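Local coordinates for protein MstE (PDB 6SBF) that is a monodomain class II (type II) terpene cyclase that assembles complex isoprenoid scaffolds, probably those of merosterol natural products, at residues Thr177-Ala182 with Tyr217-Thr222; Trp207-Trp211 with Asp318-Asn322. The protein carries 1 engineered substitution. All blocks are in the same frame, centred on the assembly; numbering follows the deposited sequence.

Contact 1: residues Thr177-Ala182 with Tyr217-Thr222; sequences TCVSAA and YTTALT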
ATOM      1  N   THR A 177       4.717  -0.535 -11.560  1.00 14.22           N
ATOM      2  CA  THR A 177       3.601  -1.476 -11.455  1.00 14.36           C
ATOM      3  C   THR A 177       2.864  -1.331 -10.130  1.00 13.00           C
ATOM      4  O   THR A 177       1.628  -1.473 -10.097  1.00 13.86           O
ATOM      5  CB  THR A 177       4.145  -2.873 -11.709  1.00 15.07           C
ATOM      6  OG1 THR A 177       4.843  -2.892 -12.978  1.00 19.66           O
ATOM      7  CG2 THR A 177       3.052  -3.905 -11.767  1.00 21.64           C
ATOM      8  N   CYS A 178       3.568  -1.046  -9.057  1.00 13.10           N
ATOM      9  CA  CYS A 178       2.996  -0.851  -7.720  1.00 13.46           C
ATOM     10  C   CYS A 178       2.018   0.356  -7.756  1.00 12.11           C
ATOM     11  O   CYS A 178       0.890   0.270  -7.270  1.00 14.18           O
ATOM     12  CB  CYS A 178       4.096  -0.641  -6.679  1.00 13.67           C
ATOM     13  SG  CYS A 178       5.381   0.563  -7.135  1.00 13.99           S
ATOM     14  N   VAL A 179       2.448   1.466  -8.336  1.00 11.89           N
ATOM     15  CA  VAL A 179       1.630   2.683  -8.427  1.00 12.02           C
ATOM     16  C   VAL A 179       0.497   2.437  -9.400  1.00 12.88           C
ATOM     17  O   VAL A 179      -0.668   2.829  -9.112  1.00 13.31           O
ATOM     18  CB  VAL A 179       2.470   3.881  -8.832  1.00 13.40           C
ATOM     19  CG1 VAL A 179       1.606   5.148  -8.909  1.00 14.35           C
ATOM     20  CG2 VAL A 179       3.611   4.052  -7.859  1.00 14.97           C
ATOM     21  N   SER A 180       0.717   1.777 -10.517  1.00 12.76           N
ATOM     22  CA  SER A 180      -0.334   1.466 -11.490  1.00 12.06           C
ATOM     23  C   SER A 180      -1.409   0.590 -10.833  1.00 12.72           C
ATOM     24  O   SER A 180      -2.620   0.834 -11.028  1.00 13.27           O
ATOM     25  CB  SER A 180       0.279   0.777 -12.703  1.00 13.38           C
ATOM     26  OG  SER A 180       1.180   1.620 -13.393  1.00 14.45           O
ATOM     27  N   ALA A 181      -1.034  -0.397 -10.044  1.00 12.87           N
ATOM     28  CA  ALA A 181      -1.964  -1.296  -9.375  1.00 13.47           C
ATOM     29  C   ALA A 181      -2.850  -0.478  -8.429  1.00 13.55           C
ATOM     30  O   ALA A 181      -4.079  -0.687  -8.352  1.00 14.84           O
ATOM     31  CB  ALA A 181      -1.230  -2.401  -8.650  1.00 14.28           C
ATOM     32  N   ALA A 182      -2.252   0.389  -7.648  1.00 13.44           N
ATOM     33  CA  ALA A 182      -2.994   1.190  -6.672  1.00 13.07           C
ATOM     34  C   ALA A 182      -3.923   2.177  -7.406  1.00 11.87           C
ATOM     35  O   ALA A 182      -5.086   2.332  -6.992  1.00 13.91           O
ATOM     36  CB  ALA A 182      -2.041   1.911  -5.751  1.00 13.65           C
ATOM     37  N   TYR A 217       2.322  -6.816  -1.988  1.00 11.51           N
ATOM     38  CA  TYR A 217       1.635  -5.526  -2.120  1.00 11.83           C
ATOM     39  C   TYR A 217       1.144  -5.329  -3.541  1.00 11.25           C
ATOM     40  O   TYR A 217      -0.080  -5.131  -3.779  1.00 12.32           O
ATOM     41  CB  TYR A 217       2.595  -4.421  -1.684  1.00 12.59           C
ATOM     42  CG  TYR A 217       2.117  -3.012  -1.903  1.00 12.19           C
ATOM     43  CD1 TYR A 217       2.293  -2.345  -3.074  1.00 14.01           C
ATOM     44  CD2 TYR A 217       1.544  -2.292  -0.878  1.00 15.38           C
ATOM     45  CE1 TYR A 217       1.911  -1.025  -3.270  1.00 14.46           C
ATOM     46  CE2 TYR A 217       1.140  -0.972  -1.045  1.00 14.82           C
ATOM     47  CZ  TYR A 217       1.314  -0.323  -2.237  1.00 13.08           C
ATOM     48  OH  TYR A 217       0.929   0.984  -2.396  1.00 14.87           O
ATOM     49  N   THR A 218       2.013  -5.403  -4.521  1.00 11.21           N
ATOM     50  CA  THR A 218       1.653  -5.136  -5.921  1.00 10.98           C
ATOM     51  C   THR A 218       0.737  -6.249  -6.397  1.00 11.81           C
ATOM     52  O   THR A 218      -0.188  -5.982  -7.195  1.00 12.18           O
ATOM     53  CB  THR A 218       2.884  -4.930  -6.802  1.00 11.89           C
ATOM     54  OG1 THR A 218       3.657  -3.856  -6.271  1.00 13.14           O
ATOM     55  CG2 THR A 218       2.547  -4.603  -8.226  1.00 12.50           C
ATOM     56  N   THR A 219       1.023  -7.486  -6.023  1.00 10.75           N
ATOM     57  CA  THR A 219       0.250  -8.632  -6.525  1.00 11.41           C
ATOM     58  C   THR A 219      -1.197  -8.514  -6.019  1.00 11.98           C
ATOM     59  O   THR A 219      -2.145  -8.703  -6.798  1.00 12.42           O
ATOM     60  CB  THR A 219       0.908  -9.943  -6.117  1.00 11.49           C
ATOM     61  OG1 THR A 219       2.234  -9.984  -6.685  1.00 12.56           O
ATOM     62  CG2 THR A 219       0.108 -11.143  -6.608  1.00 12.43           C
ATOM     63  N   ALA A 220      -1.387  -8.270  -4.731  1.00 11.76           N
ATOM     64  CA  ALA A 220      -2.766  -8.158  -4.173  1.00 11.05           C
ATOM     65  C   ALA A 220      -3.482  -6.995  -4.857  1.00 10.91           C
ATOM     66  O   ALA A 220      -4.629  -7.149  -5.273  1.00 12.01           O
ATOM     67  CB  ALA A 220      -2.693  -7.918  -2.691  1.00 12.24           C
ATOM     68  N   LEU A 221      -2.853  -5.821  -4.943  1.00 10.82           N
ATOM     69  CA  LEU A 221      -3.542  -4.663  -5.519  1.00 11.54           C
ATOM     70  C   LEU A 221      -3.903  -4.923  -6.969  1.00 11.93           C
ATOM     71  O   LEU A 221      -4.964  -4.518  -7.438  1.00 12.04           O
ATOM     72  CB  LEU A 221      -2.680  -3.423  -5.369  1.00 12.01           C
ATOM     73  CG  LEU A 221      -2.618  -2.827  -3.967  1.00 12.81           C
ATOM     74  CD1 LEU A 221      -1.548  -1.807  -3.875  1.00 15.82           C
ATOM     75  CD2 LEU A 221      -3.973  -2.267  -3.531  1.00 14.72           C
ATOM     76  N   THR A 222      -3.011  -5.539  -7.731  1.00 11.78           N
ATOM     77  CA  THR A 222      -3.282  -5.788  -9.164  1.00 11.74           C
ATOM     78  C   THR A 222      -4.433  -6.787  -9.303  1.00 11.43           C
ATOM     79  O   THR A 222      -5.375  -6.539 -10.102  1.00 12.59           O
ATOM     80  CB  THR A 222      -2.039  -6.263  -9.908  1.00 12.10           C
ATOM     81  OG1 THR A 222      -0.975  -5.303  -9.802  1.00 12.78           O
ATOM     82  CG2 THR A 222      -2.387  -6.454 -11.359  1.00 13.49           C
TER
HETATM   83  O   HOH W   1       1.346   1.907  -4.829  1.00 14.39           O
HETATM   84  O   HOH W   2      -6.095  -2.057  -6.891  1.00 13.86           O
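Tyr217 meets Cys178 between two helices of the alpha6-alpha6 barrel, 177-183 and 215-229. The segments run nearly parallel, their axes 8.4 Å apart and inclined by 30°, as suits neighbouring inner helices of such a barrel with helix 187-200 between them in sequence. The Tyr217 ring presents its edge to the other helix: CE1 lies 4.1 Å from Cys178 CB, which sits near the ring plane. With CG anti to the backbone N (chi1 173°), the ring projects out from its helix past Cys178, and Tyr217 OH ends 2.6 Å from a water that also makes a weak bond to the carbonyl oxygen of Cys178. Trp212 and Trp270 meet this ring too, the latter edge to face, adding to a strongly aromatic surrounding.

One residue on, Thr218 divides its two branches. Thr218 OG1 lies against CA and CB of Cys178, 3.3 Å from CB, while CG2 meets Thr177 CG2 methyl to methyl at 3.6 Å, the two side chains crossing at about a right angle. The hydroxyl of Thr177 is engaged elsewhere, by Tyr196 of helix 187-200.

Leu221, a turn later, again points toward helix 177-183. Its CB packs against Ala181 CB at 3.7 Å, and CD1 lies over one face of the Tyr217 ring, toward the rim, while also approaching Ala182. Alongside, a second water donates to the carbonyl oxygens of both Ala181 and Leu221, tying the two backbones together. At Thr222 the hydroxyl turns back on its helix and donates to Thr218 O, an oxygen that Thr222 N also grips from the opposite face of its carbonyl plane. Held in this way, Thr222 OG1 rests only 3.1 Å from the Ala181 CB methyl.

Contact 2: residues Trp207-Trp211 with Asp318-Asn322; sequences WEGYW and DRNPN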
ATOM      1  N   TRP A 207       3.097 -10.145  -9.461  1.00 12.26           N
ATOM      2  CA  TRP A 207       3.658  -8.901  -9.998  1.00 12.50           C
ATOM      3  C   TRP A 207       4.784  -8.475  -9.061  1.00 13.48           C
ATOM      4  O   TRP A 207       4.834  -8.916  -7.900  1.00 14.73           O
ATOM      5  CB  TRP A 207       2.579  -7.809 -10.086  1.00 13.12           C
ATOM      6  CG  TRP A 207       1.614  -7.994 -11.218  1.00 13.37           C
ATOM      7  CD1 TRP A 207       1.660  -7.332 -12.404  1.00 13.63           C
ATOM      8  CD2 TRP A 207       0.433  -8.825 -11.259  1.00 13.13           C
ATOM      9  NE1 TRP A 207       0.626  -7.714 -13.208  1.00 14.09           N
ATOM     10  CE2 TRP A 207      -0.157  -8.619 -12.520  1.00 13.96           C
ATOM     11  CE3 TRP A 207      -0.175  -9.695 -10.365  1.00 13.65           C
ATOM     12  CZ2 TRP A 207      -1.315  -9.294 -12.924  1.00 13.94           C
ATOM     13  CZ3 TRP A 207      -1.345 -10.343 -10.733  1.00 14.17           C
ATOM     14  CH2 TRP A 207      -1.891 -10.146 -12.004  1.00 14.87           C
ATOM     15  N   GLU A 208       5.640  -7.644  -9.611  1.00 13.92           N
ATOM     16  CA  GLU A 208       6.744  -7.017  -8.885  1.00 15.36           C
ATOM     17  C   GLU A 208       6.550  -5.503  -8.914  1.00 14.92           C
ATOM     18  O   GLU A 208       6.235  -4.952  -9.970  1.00 18.28           O
ATOM     19  CB  GLU A 208       8.082  -7.401  -9.516  1.00 18.18           C
ATOM     20  CG  GLU A 208       8.360  -8.894  -9.580  1.00 19.92           C
ATOM     21  CD  GLU A 208       9.660  -9.242 -10.293  1.00 27.24           C
ATOM     22  OE1 GLU A 208      10.192  -8.377 -10.980  1.00 28.61           O
ATOM     23  OE2 GLU A 208      10.039 -10.402 -10.249  1.00 28.76           O
ATOM     24  N   GLY A 209       6.784  -4.879  -7.781  1.00 14.04           N
ATOM     25  CA  GLY A 209       6.680  -3.431  -7.649  1.00 14.82           C
ATOM     26  C   GLY A 209       8.007  -2.711  -7.850  1.00 13.69           C
ATOM     27  O   GLY A 209       9.066  -3.330  -8.004  1.00 15.85           O
ATOM     28  N   TYR A 210       7.956  -1.406  -7.831  1.00 12.69           N
ATOM     29  CA  TYR A 210       9.113  -0.537  -7.977  1.00 13.29           C
ATOM     30  C   TYR A 210       9.624  -0.128  -6.595  1.00 13.30           C
ATOM     31  O   TYR A 210      10.804  -0.462  -6.234  1.00 14.41           O
ATOM     32  CB  TYR A 210       8.773   0.673  -8.852  1.00 14.40           C
ATOM     33  CG  TYR A 210      10.000   1.495  -9.170  1.00 13.46           C
ATOM     34  CD1 TYR A 210      10.832   1.127 -10.214  1.00 13.42           C
ATOM     35  CD2 TYR A 210      10.349   2.602  -8.411  1.00 14.50           C
ATOM     36  CE1 TYR A 210      11.970   1.865 -10.496  1.00 15.04           C
ATOM     37  CE2 TYR A 210      11.494   3.340  -8.681  1.00 14.87           C
ATOM     38  CZ  TYR A 210      12.308   2.950  -9.720  1.00 14.67           C
ATOM     39  OH  TYR A 210      13.453   3.655  -9.961  1.00 16.24           O
ATOM     40  N   TRP A 211       8.772   0.506  -5.793  1.00 13.34           N
ATOM     41  CA  TRP A 211       9.216   1.102  -4.506  1.00 13.55           C
ATOM     42  C   TRP A 211       9.201   0.125  -3.336  1.00 13.51           C
ATOM     43  O   TRP A 211       9.635   0.472  -2.255  1.00 15.99           O
ATOM     44  CB  TRP A 211       8.313   2.276  -4.179  1.00 13.87           C
ATOM     45  CG  TRP A 211       8.330   3.395  -5.160  1.00 14.41           C
ATOM     46  CD1 TRP A 211       7.349   3.705  -6.059  1.00 14.71           C
ATOM     47  CD2 TRP A 211       9.367   4.368  -5.354  1.00 13.41           C
ATOM     48  NE1 TRP A 211       7.701   4.789  -6.810  1.00 15.79           N
ATOM     49  CE2 TRP A 211       8.957   5.213  -6.396  1.00 15.06           C
ATOM     50  CE3 TRP A 211      10.634   4.589  -4.796  1.00 14.02           C
ATOM     51  CZ2 TRP A 211       9.728   6.265  -6.858  1.00 15.54           C
ATOM     52  CZ3 TRP A 211      11.393   5.635  -5.256  1.00 15.85           C
ATOM     53  CH2 TRP A 211      10.969   6.471  -6.281  1.00 15.63           C
ATOM     54  N   ASP A 318      17.490   3.824 -12.215  1.00 19.04           N
ATOM     55  CA  ASP A 318      17.297   2.358 -12.168  1.00 19.22           C
ATOM     56  C   ASP A 318      15.854   1.984 -12.533  1.00 18.73           C
ATOM     57  O   ASP A 318      14.973   2.161 -11.701  1.00 17.42           O
ATOM     58  CB  ASP A 318      17.658   1.812 -10.799  1.00 23.04           C
ATOM     59  CG  ASP A 318      17.736   0.295 -10.833  1.00 23.51           C
ATOM     60  OD1 ASP A 318      17.432  -0.300 -11.930  1.00 22.57           O
ATOM     61  OD2 ASP A 318      18.029  -0.293  -9.752  1.00 28.61           O
ATOM     62  N   ARG A 319      15.608   1.499 -13.751  1.00 19.71           N
ATOM     63  CA  ARG A 319      14.258   0.994 -14.144  1.00 19.61           C
ATOM     64  C   ARG A 319      13.945  -0.377 -13.544  1.00 18.63           C
ATOM     65  O   ARG A 319      12.780  -0.791 -13.645  1.00 23.04           O
ATOM     66  CB  ARG A 319      14.109   0.950 -15.645  1.00 27.36           C
ATOM     67  CG  ARG A 319      14.211   2.303 -16.325  1.00 28.70           C
ATOM     68  CD  ARG A 319      13.662   2.193 -17.735  1.00 25.64           C
ATOM     69  NE  ARG A 319      13.920   3.328 -18.619  1.00 32.96           N
ATOM     70  CZ  ARG A 319      15.116   3.693 -19.037  1.00 23.20           C
ATOM     71  NH1 ARG A 319      16.179   3.022 -18.663  1.00 25.74           N
ATOM     72  NH2 ARG A 319      15.241   4.735 -19.825  1.00 24.45           N
ATOM     73  N   ASN A 320      14.922  -1.064 -12.947  1.00 18.93           N
ATOM     74  CA  ASN A 320      14.767  -2.492 -12.630  1.00 20.78           C
ATOM     75  C   ASN A 320      15.198  -2.812 -11.196  1.00 18.39           C
ATOM     76  O   ASN A 320      16.118  -3.604 -10.984  1.00 17.78           O
ATOM     77  CB  ASN A 320      15.599  -3.257 -13.690  1.00 25.58           C
ATOM     78  CG  ASN A 320      15.021  -3.162 -15.106  1.00 25.95           C
ATOM     79  OD1 ASN A 320      13.885  -3.555 -15.332  1.00 33.06           O
ATOM     80  ND2 ASN A 320      15.784  -2.658 -16.064  1.00 36.05           N
ATOM     81  N   PRO A 321      14.584  -2.201 -10.143  1.00 16.69           N
ATOM     82  CA  PRO A 321      15.032  -2.420  -8.765  1.00 15.86           C
ATOM     83  C   PRO A 321      14.934  -3.877  -8.293  1.00 15.95           C
ATOM     84  O   PRO A 321      15.607  -4.227  -7.330  1.00 16.41           O
ATOM     85  CB  PRO A 321      14.134  -1.451  -7.953  1.00 16.94           C
ATOM     86  CG  PRO A 321      12.929  -1.298  -8.849  1.00 20.22           C
ATOM     87  CD  PRO A 321      13.476  -1.209 -10.230  1.00 16.78           C
ATOM     88  N   ASN A 322      14.086  -4.685  -8.935  1.00 15.68           N
ATOM     89  CA  ASN A 322      14.014  -6.115  -8.541  1.00 16.44           C
ATOM     90  C   ASN A 322      15.264  -6.884  -9.035  1.00 17.65           C
ATOM     91  O   ASN A 322      15.375  -8.040  -8.685  1.00 19.46           O
ATOM     92  CB  ASN A 322      12.726  -6.698  -9.097  1.00 17.11           C
ATOM     93  CG  ASN A 322      11.507  -5.997  -8.498  1.00 15.83           C
ATOM     94  OD1 ASN A 322      11.285  -6.148  -7.320  1.00 17.38           O
ATOM     95  ND2 ASN A 322      10.814  -5.216  -9.312  1.00 16.19           N
TER
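Tyr210 lays the CD1-CE1 side of its ring across the Pro321 ring, the two side chains crossing at about a right angle. Pro321 CD approaches Tyr210 CE1 to 3.4 Å from an oblique direction, and Pro321 CG is similarly close to CD1. The phenol does more than pack: OH donates to the carbonyl oxygen of Asp318 at 2.8 Å, and that oxygen lies in the ring plane, at its edge. The side chain is directed there with CG anti to the backbone N (chi1 -173°), although its CB leaves the backbone away from the facing loop. His176 stacks on the same ring, and CD2 of Tyr210 stands over the centre of the indole of Trp211.

The donor direction reverses at the other end. Asn322 ND2 donates to Gly209 O over 2.9 Å with an N-H...O angle of 159°, slightly tilted from the carbonyl plane, while OD1 of the same amide takes a hydrogen bond from Arg312. Beside it Glu208 extends past Asn322, with CB 3.5 Å from ND2 and the carboxylate turned 46° from the amide plane. The facing loop is shaped by an Asx turn, in which Asn320 N donates to Asp318 OD1 from above the carboxylate plane.

Just before the touching residues stands Trp207, the closing tryptophan of a QxxxGxW (QW) motif that starts at Gln201. This partly buried loop-to-loop contact packs against the N-terminal ends of helices 177-183 and 215-229, where Cys178 touches Tyr210 and His215 touches Glu208 and Asn322; strand 311-313 flanks it through Arg312, which also binds the backbone oxygen of Tyr210.

How the contacts relate
From the N terminus, segment 177-182 comes first and pairs with 217-222, so contact 1 closes a connection of 34 residues that includes helix 187-200. Segment 207-211 lies inside that connection and reaches forward over 106 residues to 318-322; contact 2 therefore crosses contact 1 and is not nested in it. Their centres are 12 Å apart and they touch directly: Trp207 N donates to Thr219 OG1, the Trp207 indole packs on Thr222 CG2, and Gly209 CA lies against Thr218 OG1. Contact 1 joins two barrel helices near the chain centre, while contact 2 ties the loop before helix 215-229 to the excursion between strands 311-313 and 328-329.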